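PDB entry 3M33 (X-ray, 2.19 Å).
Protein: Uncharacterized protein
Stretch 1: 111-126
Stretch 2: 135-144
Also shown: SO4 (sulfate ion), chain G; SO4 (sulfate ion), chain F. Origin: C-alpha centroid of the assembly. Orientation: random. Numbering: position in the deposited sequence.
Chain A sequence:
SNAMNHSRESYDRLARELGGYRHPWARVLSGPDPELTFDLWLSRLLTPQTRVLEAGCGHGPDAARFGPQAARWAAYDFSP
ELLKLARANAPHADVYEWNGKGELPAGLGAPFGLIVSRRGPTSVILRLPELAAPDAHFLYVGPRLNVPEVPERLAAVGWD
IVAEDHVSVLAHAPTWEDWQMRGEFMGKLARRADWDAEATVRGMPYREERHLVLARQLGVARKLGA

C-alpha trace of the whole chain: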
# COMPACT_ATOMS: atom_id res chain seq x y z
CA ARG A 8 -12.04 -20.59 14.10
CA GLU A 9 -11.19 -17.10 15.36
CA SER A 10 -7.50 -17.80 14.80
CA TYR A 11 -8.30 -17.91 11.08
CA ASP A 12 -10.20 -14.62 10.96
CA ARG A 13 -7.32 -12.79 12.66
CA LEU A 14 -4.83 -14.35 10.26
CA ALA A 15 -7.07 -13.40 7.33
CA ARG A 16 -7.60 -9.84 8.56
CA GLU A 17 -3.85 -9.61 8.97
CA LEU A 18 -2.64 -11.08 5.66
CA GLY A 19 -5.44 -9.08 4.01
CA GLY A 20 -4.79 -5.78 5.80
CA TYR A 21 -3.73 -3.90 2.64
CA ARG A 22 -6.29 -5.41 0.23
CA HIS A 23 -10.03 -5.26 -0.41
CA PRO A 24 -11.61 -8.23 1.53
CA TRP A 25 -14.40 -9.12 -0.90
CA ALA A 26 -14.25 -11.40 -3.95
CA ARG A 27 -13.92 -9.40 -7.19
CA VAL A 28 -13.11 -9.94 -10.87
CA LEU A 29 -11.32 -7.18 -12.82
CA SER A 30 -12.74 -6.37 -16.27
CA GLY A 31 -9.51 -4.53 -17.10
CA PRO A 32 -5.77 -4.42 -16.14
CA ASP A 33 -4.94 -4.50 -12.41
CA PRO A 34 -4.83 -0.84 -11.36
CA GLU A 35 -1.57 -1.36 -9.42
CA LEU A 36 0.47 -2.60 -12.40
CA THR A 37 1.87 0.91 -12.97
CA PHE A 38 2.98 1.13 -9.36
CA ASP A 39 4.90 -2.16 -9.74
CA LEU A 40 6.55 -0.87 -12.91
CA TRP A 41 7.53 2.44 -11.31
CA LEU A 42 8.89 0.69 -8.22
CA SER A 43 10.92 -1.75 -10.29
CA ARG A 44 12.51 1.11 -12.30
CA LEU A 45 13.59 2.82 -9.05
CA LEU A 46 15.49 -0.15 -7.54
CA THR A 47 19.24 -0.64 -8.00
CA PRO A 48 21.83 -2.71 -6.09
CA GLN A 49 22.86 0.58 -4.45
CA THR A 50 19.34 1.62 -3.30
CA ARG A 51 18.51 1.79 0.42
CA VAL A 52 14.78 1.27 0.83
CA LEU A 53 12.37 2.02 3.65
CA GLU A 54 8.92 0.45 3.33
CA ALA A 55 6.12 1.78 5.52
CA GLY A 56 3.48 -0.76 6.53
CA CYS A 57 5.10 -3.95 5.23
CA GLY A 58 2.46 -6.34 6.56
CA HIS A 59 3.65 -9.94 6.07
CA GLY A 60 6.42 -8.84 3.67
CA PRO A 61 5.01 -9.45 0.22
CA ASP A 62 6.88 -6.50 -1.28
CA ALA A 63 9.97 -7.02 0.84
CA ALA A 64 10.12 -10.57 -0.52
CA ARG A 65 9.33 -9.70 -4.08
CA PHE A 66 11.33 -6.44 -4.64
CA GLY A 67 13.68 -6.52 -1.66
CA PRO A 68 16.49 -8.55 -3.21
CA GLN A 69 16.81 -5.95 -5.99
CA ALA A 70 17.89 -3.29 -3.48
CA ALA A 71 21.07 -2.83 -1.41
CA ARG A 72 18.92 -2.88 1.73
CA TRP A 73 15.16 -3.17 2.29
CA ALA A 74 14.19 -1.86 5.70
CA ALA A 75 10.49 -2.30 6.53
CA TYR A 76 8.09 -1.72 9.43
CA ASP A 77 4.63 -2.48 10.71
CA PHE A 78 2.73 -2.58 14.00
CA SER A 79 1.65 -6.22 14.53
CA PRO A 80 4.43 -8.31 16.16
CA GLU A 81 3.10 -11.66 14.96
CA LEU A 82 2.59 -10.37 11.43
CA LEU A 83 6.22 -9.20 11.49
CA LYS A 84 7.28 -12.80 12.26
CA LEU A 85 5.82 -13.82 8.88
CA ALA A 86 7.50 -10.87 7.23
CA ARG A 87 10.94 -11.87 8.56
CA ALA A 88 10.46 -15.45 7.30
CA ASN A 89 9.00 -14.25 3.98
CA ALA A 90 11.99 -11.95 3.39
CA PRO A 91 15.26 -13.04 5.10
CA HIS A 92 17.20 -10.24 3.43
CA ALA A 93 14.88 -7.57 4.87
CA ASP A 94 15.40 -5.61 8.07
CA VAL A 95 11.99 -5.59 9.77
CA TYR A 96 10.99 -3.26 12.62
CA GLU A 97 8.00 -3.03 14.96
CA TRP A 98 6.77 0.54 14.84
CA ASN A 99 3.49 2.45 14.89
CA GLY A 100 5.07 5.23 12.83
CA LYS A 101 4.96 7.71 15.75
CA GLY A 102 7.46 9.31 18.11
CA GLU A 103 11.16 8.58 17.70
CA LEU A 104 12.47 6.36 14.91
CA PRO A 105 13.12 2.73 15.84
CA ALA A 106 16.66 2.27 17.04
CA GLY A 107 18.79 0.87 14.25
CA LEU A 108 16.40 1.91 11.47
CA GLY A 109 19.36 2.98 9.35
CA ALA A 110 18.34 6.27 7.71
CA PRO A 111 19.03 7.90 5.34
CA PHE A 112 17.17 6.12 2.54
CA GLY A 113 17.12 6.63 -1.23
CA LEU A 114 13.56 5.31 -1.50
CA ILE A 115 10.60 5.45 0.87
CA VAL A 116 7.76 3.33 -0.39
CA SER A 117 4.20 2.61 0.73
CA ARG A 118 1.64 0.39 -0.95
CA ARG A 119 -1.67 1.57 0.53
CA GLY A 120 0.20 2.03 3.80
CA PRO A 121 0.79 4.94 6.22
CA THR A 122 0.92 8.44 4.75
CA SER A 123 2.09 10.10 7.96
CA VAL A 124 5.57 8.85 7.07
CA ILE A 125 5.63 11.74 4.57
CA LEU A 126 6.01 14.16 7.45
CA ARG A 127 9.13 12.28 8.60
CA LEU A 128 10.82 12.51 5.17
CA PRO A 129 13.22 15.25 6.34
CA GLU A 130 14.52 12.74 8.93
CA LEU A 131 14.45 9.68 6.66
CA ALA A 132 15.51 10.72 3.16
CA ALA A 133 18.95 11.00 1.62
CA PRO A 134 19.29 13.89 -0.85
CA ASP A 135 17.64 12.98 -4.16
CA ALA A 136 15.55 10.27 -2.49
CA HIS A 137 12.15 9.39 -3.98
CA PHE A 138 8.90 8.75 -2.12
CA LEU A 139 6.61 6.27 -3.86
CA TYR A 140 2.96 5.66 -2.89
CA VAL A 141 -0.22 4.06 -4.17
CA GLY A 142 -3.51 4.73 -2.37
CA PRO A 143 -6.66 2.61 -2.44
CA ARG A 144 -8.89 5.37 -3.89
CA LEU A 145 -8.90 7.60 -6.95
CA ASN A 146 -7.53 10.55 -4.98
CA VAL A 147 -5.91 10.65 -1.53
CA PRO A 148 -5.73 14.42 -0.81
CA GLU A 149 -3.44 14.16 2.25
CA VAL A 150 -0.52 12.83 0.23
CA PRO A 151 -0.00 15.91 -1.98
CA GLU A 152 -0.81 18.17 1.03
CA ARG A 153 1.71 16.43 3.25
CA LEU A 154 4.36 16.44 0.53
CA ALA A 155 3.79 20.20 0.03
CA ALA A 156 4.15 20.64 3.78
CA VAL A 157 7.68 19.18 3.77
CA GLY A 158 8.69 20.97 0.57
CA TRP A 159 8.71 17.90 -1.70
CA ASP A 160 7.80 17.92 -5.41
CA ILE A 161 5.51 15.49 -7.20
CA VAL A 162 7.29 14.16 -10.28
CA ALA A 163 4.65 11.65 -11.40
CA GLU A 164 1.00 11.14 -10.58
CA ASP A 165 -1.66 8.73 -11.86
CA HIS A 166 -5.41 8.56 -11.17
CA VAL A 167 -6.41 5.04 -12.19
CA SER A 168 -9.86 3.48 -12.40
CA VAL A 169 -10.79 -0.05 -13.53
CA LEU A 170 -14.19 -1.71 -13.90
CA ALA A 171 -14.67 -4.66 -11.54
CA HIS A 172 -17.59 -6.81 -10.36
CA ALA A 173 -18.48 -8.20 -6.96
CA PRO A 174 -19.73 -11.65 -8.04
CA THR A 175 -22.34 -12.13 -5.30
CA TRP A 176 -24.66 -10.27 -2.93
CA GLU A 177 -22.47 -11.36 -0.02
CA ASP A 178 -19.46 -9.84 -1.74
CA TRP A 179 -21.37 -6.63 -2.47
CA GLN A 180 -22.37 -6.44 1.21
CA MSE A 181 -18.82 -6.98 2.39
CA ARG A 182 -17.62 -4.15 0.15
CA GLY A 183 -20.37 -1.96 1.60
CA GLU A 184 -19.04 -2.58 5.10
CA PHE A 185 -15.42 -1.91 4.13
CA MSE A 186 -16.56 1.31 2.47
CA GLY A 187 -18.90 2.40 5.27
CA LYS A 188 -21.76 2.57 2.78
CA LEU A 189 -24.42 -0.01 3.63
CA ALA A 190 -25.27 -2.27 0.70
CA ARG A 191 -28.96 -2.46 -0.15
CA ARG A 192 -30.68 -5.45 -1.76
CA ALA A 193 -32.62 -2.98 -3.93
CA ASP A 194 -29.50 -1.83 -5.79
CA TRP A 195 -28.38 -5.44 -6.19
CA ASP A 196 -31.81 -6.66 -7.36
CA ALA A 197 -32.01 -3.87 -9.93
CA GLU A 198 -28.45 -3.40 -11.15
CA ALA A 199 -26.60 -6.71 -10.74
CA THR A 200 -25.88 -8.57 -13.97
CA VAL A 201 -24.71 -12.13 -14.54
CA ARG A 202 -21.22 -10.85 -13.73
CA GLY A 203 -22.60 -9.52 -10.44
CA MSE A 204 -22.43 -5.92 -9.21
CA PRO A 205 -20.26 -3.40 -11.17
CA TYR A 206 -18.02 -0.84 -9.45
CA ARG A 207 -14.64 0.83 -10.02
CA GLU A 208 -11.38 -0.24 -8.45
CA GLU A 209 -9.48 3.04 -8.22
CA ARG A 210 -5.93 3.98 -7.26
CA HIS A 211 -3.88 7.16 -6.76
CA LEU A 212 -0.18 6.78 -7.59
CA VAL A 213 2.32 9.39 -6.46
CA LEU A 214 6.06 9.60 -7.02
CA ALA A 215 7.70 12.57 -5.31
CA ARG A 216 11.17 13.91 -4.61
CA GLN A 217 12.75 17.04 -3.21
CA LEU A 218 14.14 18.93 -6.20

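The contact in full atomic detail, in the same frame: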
# COMPACT_ATOMS: atom_id res chain seq x y z
N PRO A 111 20.02 7.41 6.31
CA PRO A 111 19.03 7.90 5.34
C PRO A 111 18.73 6.87 4.27
O PRO A 111 19.50 5.93 4.07
CB PRO A 111 19.74 9.11 4.71
CG PRO A 111 21.22 8.89 4.97
CD PRO A 111 21.39 7.66 5.84
N PHE A 112 17.60 7.05 3.57
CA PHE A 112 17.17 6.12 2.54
C PHE A 112 17.05 6.82 1.19
O PHE A 112 16.73 8.01 1.12
CB PHE A 112 15.82 5.51 2.93
CG PHE A 112 15.87 4.70 4.19
CD1 PHE A 112 16.30 3.37 4.17
CD2 PHE A 112 15.47 5.25 5.40
CE1 PHE A 112 16.34 2.62 5.34
CE2 PHE A 112 15.50 4.50 6.58
CZ PHE A 112 15.94 3.18 6.55
N GLY A 113 17.30 6.08 0.10
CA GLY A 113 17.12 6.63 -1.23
C GLY A 113 15.70 6.44 -1.74
O GLY A 113 15.26 7.11 -2.69
N LEU A 114 14.96 5.53 -1.13
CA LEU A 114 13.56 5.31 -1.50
C LEU A 114 12.71 5.04 -0.26
O LEU A 114 13.06 4.21 0.58
CB LEU A 114 13.44 4.15 -2.50
CG LEU A 114 12.04 3.75 -2.96
CD1 LEU A 114 11.43 4.87 -3.80
CD2 LEU A 114 12.09 2.45 -3.77
N ILE A 115 11.58 5.74 -0.16
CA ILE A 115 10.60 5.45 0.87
C ILE A 115 9.35 5.04 0.13
O ILE A 115 8.84 5.78 -0.70
CB ILE A 115 10.32 6.66 1.78
CG1 ILE A 115 11.57 7.03 2.59
CG2 ILE A 115 9.17 6.36 2.71
CD1 ILE A 115 12.62 7.76 1.78
N VAL A 116 8.86 3.85 0.40
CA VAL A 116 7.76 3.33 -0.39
C VAL A 116 6.59 2.89 0.49
O VAL A 116 6.78 2.44 1.63
CB VAL A 116 8.24 2.17 -1.28
CG1 VAL A 116 8.70 1.01 -0.44
CG2 VAL A 116 7.13 1.73 -2.20
N SER A 117 5.37 3.05 -0.02
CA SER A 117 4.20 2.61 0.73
C SER A 117 3.09 2.17 -0.20
O SER A 117 2.55 2.99 -0.95
CB SER A 117 3.69 3.74 1.62
OG SER A 117 2.49 3.38 2.27
N ARG A 118 2.75 0.88 -0.15
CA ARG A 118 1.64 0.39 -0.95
C ARG A 118 0.39 0.40 -0.09
O ARG A 118 0.17 -0.50 0.71
CB ARG A 118 1.92 -1.03 -1.47
CG ARG A 118 0.79 -1.57 -2.38
CD ARG A 118 0.88 -3.09 -2.65
NE ARG A 118 2.12 -3.49 -3.31
CZ ARG A 118 2.30 -3.54 -4.63
NH1 ARG A 118 1.32 -3.20 -5.48
NH2 ARG A 118 3.47 -3.94 -5.12
N ARG A 119 -0.42 1.46 -0.23
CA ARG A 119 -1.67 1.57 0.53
C ARG A 119 -1.41 1.58 2.04
O ARG A 119 -2.26 1.16 2.84
CB ARG A 119 -2.64 0.46 0.13
CG ARG A 119 -2.98 0.50 -1.39
CD ARG A 119 -3.49 -0.84 -1.95
NE ARG A 119 -4.78 -1.23 -1.39
CZ ARG A 119 -5.64 -2.08 -1.96
NH1 ARG A 119 -5.37 -2.64 -3.14
NH2 ARG A 119 -6.79 -2.35 -1.35
N GLY A 120 -0.23 2.05 2.41
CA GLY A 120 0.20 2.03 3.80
C GLY A 120 0.06 3.40 4.42
O GLY A 120 -0.70 4.23 3.93
N PRO A 121 0.80 3.65 5.51
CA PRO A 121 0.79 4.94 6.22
C PRO A 121 1.16 6.09 5.30
O PRO A 121 1.99 5.92 4.40
CB PRO A 121 1.87 4.76 7.30
CG PRO A 121 1.91 3.28 7.54
CD PRO A 121 1.68 2.66 6.17
N THR A 122 0.54 7.25 5.50
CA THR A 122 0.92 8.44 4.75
C THR A 122 1.54 9.46 5.69
O THR A 122 2.09 10.47 5.24
CB THR A 122 -0.26 9.10 4.01
OG1 THR A 122 -1.16 9.68 4.96
CG2 THR A 122 -1.00 8.09 3.15
N SER A 123 1.47 9.20 6.99
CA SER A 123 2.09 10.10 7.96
C SER A 123 3.60 10.05 7.82
O SER A 123 4.29 10.98 8.23
CB SER A 123 1.69 9.77 9.40
OG SER A 123 2.26 8.54 9.80
N VAL A 124 4.12 8.97 7.23
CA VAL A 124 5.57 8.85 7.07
C VAL A 124 6.10 10.01 6.22
O VAL A 124 7.27 10.36 6.32
CB VAL A 124 5.97 7.51 6.43
CG1 VAL A 124 5.40 7.38 5.01
CG2 VAL A 124 7.47 7.39 6.38
N ILE A 125 5.24 10.61 5.41
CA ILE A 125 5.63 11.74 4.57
C ILE A 125 6.20 12.86 5.42
O ILE A 125 7.18 13.50 5.06
CB ILE A 125 4.43 12.26 3.73
CG1 ILE A 125 4.05 11.23 2.65
CG2 ILE A 125 4.76 13.60 3.06
CD1 ILE A 125 2.74 11.53 1.94
N LEU A 126 5.60 13.07 6.58
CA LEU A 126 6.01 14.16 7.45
C LEU A 126 7.35 13.87 8.13
O LEU A 126 7.97 14.77 8.68
CB LEU A 126 4.91 14.48 8.46
CG LEU A 126 3.63 14.99 7.80
CD1 LEU A 126 2.49 15.15 8.82
CD2 LEU A 126 3.91 16.30 7.07
N ASP A 135 18.03 13.64 -2.92
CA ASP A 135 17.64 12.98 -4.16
C ASP A 135 16.90 11.66 -3.96
O ASP A 135 16.79 10.87 -4.88
CB ASP A 135 18.86 12.75 -5.05
CG ASP A 135 19.65 14.02 -5.29
OD1 ASP A 135 19.06 15.12 -5.15
OD2 ASP A 135 20.85 13.92 -5.61
N ALA A 136 16.41 11.43 -2.75
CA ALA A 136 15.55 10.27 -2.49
C ALA A 136 14.22 10.46 -3.20
O ALA A 136 13.82 11.60 -3.47
CB ALA A 136 15.33 10.11 -0.99
N HIS A 137 13.53 9.36 -3.49
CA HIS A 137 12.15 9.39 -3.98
C HIS A 137 11.19 8.88 -2.90
O HIS A 137 11.56 8.04 -2.07
CB HIS A 137 11.97 8.49 -5.20
CG HIS A 137 12.54 9.04 -6.47
ND1 HIS A 137 13.83 8.79 -6.88
CD2 HIS A 137 11.99 9.81 -7.44
CE1 HIS A 137 14.06 9.39 -8.03
NE2 HIS A 137 12.96 10.01 -8.40
N PHE A 138 9.95 9.35 -2.94
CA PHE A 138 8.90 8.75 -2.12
C PHE A 138 7.89 8.18 -3.10
O PHE A 138 7.44 8.88 -4.00
CB PHE A 138 8.21 9.84 -1.27
CG PHE A 138 6.92 9.38 -0.63
CD1 PHE A 138 6.94 8.55 0.49
CD2 PHE A 138 5.70 9.78 -1.13
CE1 PHE A 138 5.75 8.11 1.08
CE2 PHE A 138 4.50 9.36 -0.55
CZ PHE A 138 4.53 8.51 0.56
N LEU A 139 7.52 6.91 -2.94
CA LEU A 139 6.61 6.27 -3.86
C LEU A 139 5.40 5.71 -3.11
O LEU A 139 5.55 4.95 -2.14
CB LEU A 139 7.33 5.15 -4.63
CG LEU A 139 6.46 4.29 -5.54
CD1 LEU A 139 5.86 5.14 -6.65
CD2 LEU A 139 7.25 3.13 -6.11
N TYR A 140 4.20 6.05 -3.57
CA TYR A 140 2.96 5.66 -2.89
C TYR A 140 1.85 5.27 -3.86
O TYR A 140 1.72 5.85 -4.94
CB TYR A 140 2.48 6.82 -2.01
CG TYR A 140 1.09 6.66 -1.41
CD1 TYR A 140 0.91 5.96 -0.21
CD2 TYR A 140 -0.03 7.22 -2.01
CE1 TYR A 140 -0.36 5.82 0.36
CE2 TYR A 140 -1.30 7.09 -1.44
CZ TYR A 140 -1.45 6.38 -0.26
OH TYR A 140 -2.69 6.22 0.32
N VAL A 141 1.04 4.28 -3.48
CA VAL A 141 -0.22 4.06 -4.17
C VAL A 141 -1.34 3.94 -3.13
O VAL A 141 -1.21 3.22 -2.14
CB VAL A 141 -0.22 2.85 -5.15
CG1 VAL A 141 -0.00 1.54 -4.41
CG2 VAL A 141 -1.56 2.80 -5.92
N GLY A 142 -2.43 4.68 -3.34
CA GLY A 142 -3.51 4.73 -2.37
C GLY A 142 -4.69 3.96 -2.90
O GLY A 142 -4.80 3.78 -4.10
N PRO A 143 -5.60 3.52 -2.02
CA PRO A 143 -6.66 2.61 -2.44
C PRO A 143 -7.90 3.33 -2.98
O PRO A 143 -8.96 2.72 -3.06
CB PRO A 143 -6.99 1.87 -1.15
CG PRO A 143 -6.75 2.90 -0.07
CD PRO A 143 -5.66 3.82 -0.58
N ARG A 144 -7.76 4.60 -3.35
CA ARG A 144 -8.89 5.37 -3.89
C ARG A 144 -8.37 6.24 -4.99
O ARG A 144 -7.15 6.42 -5.11
CB ARG A 144 -9.49 6.29 -2.82
CG ARG A 144 -10.38 5.61 -1.81
CD ARG A 144 -10.58 6.50 -0.58
NE ARG A 144 -10.10 5.83 0.63
CZ ARG A 144 -9.06 6.23 1.35
NH1 ARG A 144 -8.38 7.31 1.01
NH2 ARG A 144 -8.70 5.53 2.43
S SO4 G . -0.94 7.32 8.65
O1 SO4 G . -1.34 7.75 7.31
O2 SO4 G . -1.63 6.08 9.00
O3 SO4 G . 0.50 7.06 8.70
O4 SO4 G . -1.29 8.37 9.61
S SO4 F . -6.61 -0.52 2.00
O1 SO4 F . -6.33 -0.85 0.61
O2 SO4 F . -6.99 -1.74 2.71
O3 SO4 F . -5.41 0.07 2.60
O4 SO4 F . -7.70 0.45 2.08
O HOH W 1 15.41 7.12 -5.57
O HOH W 2 -2.87 4.50 2.14

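The most unusual feature of this contact is where its strand ladder ends: in the tight turn after strand 114-118, a sulfate ion and a water take up polar groups beside the pairing. R119 has a positive phi of 60°, which bends the chain out of the strand. R119 N still donates to V141 O at 2.7 Å and makes the last hydrogen bond of the ladder. Its side chain runs past G142 to P143, where R119 NE lies 3.8 Å from P143 CB. The same guanidinium binds a sulfate (chain F), with R119 NE 2.6 Å and R119 NH2 2.5 Å from sulfate O1. The ion probably comes from the crystallisation liquor.

The two strands, 114-118 and 136-142, are parallel, with axes only 3° apart. Six backbone hydrogen bonds join them. H137 N donates to G113 O (2.9 Å), and I115 N donates to H137 O (3.0 Å). L139 N then donates to I115 O (2.8 Å), and S117 N to L139 O (2.9 Å). V141 N donates to S117 O (3.2 Å), before the bond from R119. I115 thus bonds to H137 and L139, which flank its partner F138, and S117 likewise bonds to L139 and V141 around Y140, as expected of parallel pairing. CA-H...O contacts fill in between, such as F138 CA to I115 O at 3.3 Å.

Side chains alternate between the two faces of the sheet. L114, V116, R118, H137, L139 and V141 share one face. There L114 CD1 packs 4.2 Å from L139 CB, and V116 CG2 lies 4.2 Å from L139 CD2. The aliphatic part of R118 also contributes: its CG is 3.8 Å from V141 CG1. Its guanidinium nitrogens are hydrogen-bonded elsewhere in the structure.

I115, S117, F138 and Y140 lie on the other face. I115 CG2 touches F138 CD1 at 3.8 Å. The chain of stretch 1 then returns over this face. I125 CG1 sits over the F138 ring, 3.9 Å from its centroid, in a CH-pi contact. V124 CG1 adds an apolar contact to F138 CE1 at 4.0 Å.

Y140 packs against the turn, with its CE1 3.7 Å from T122 CG2. A water donates to G120 O (2.8 Å) and also bonds Y140 OH (2.5 Å), linking turn and strand. S117 OG supports the turn from within stretch 1, accepting a weak hydrogen bond from G120 N at 3.0 Å. At the other end of the ladder, a second water bridges G113 O (2.9 Å) and H137 ND1 (2.6 Å).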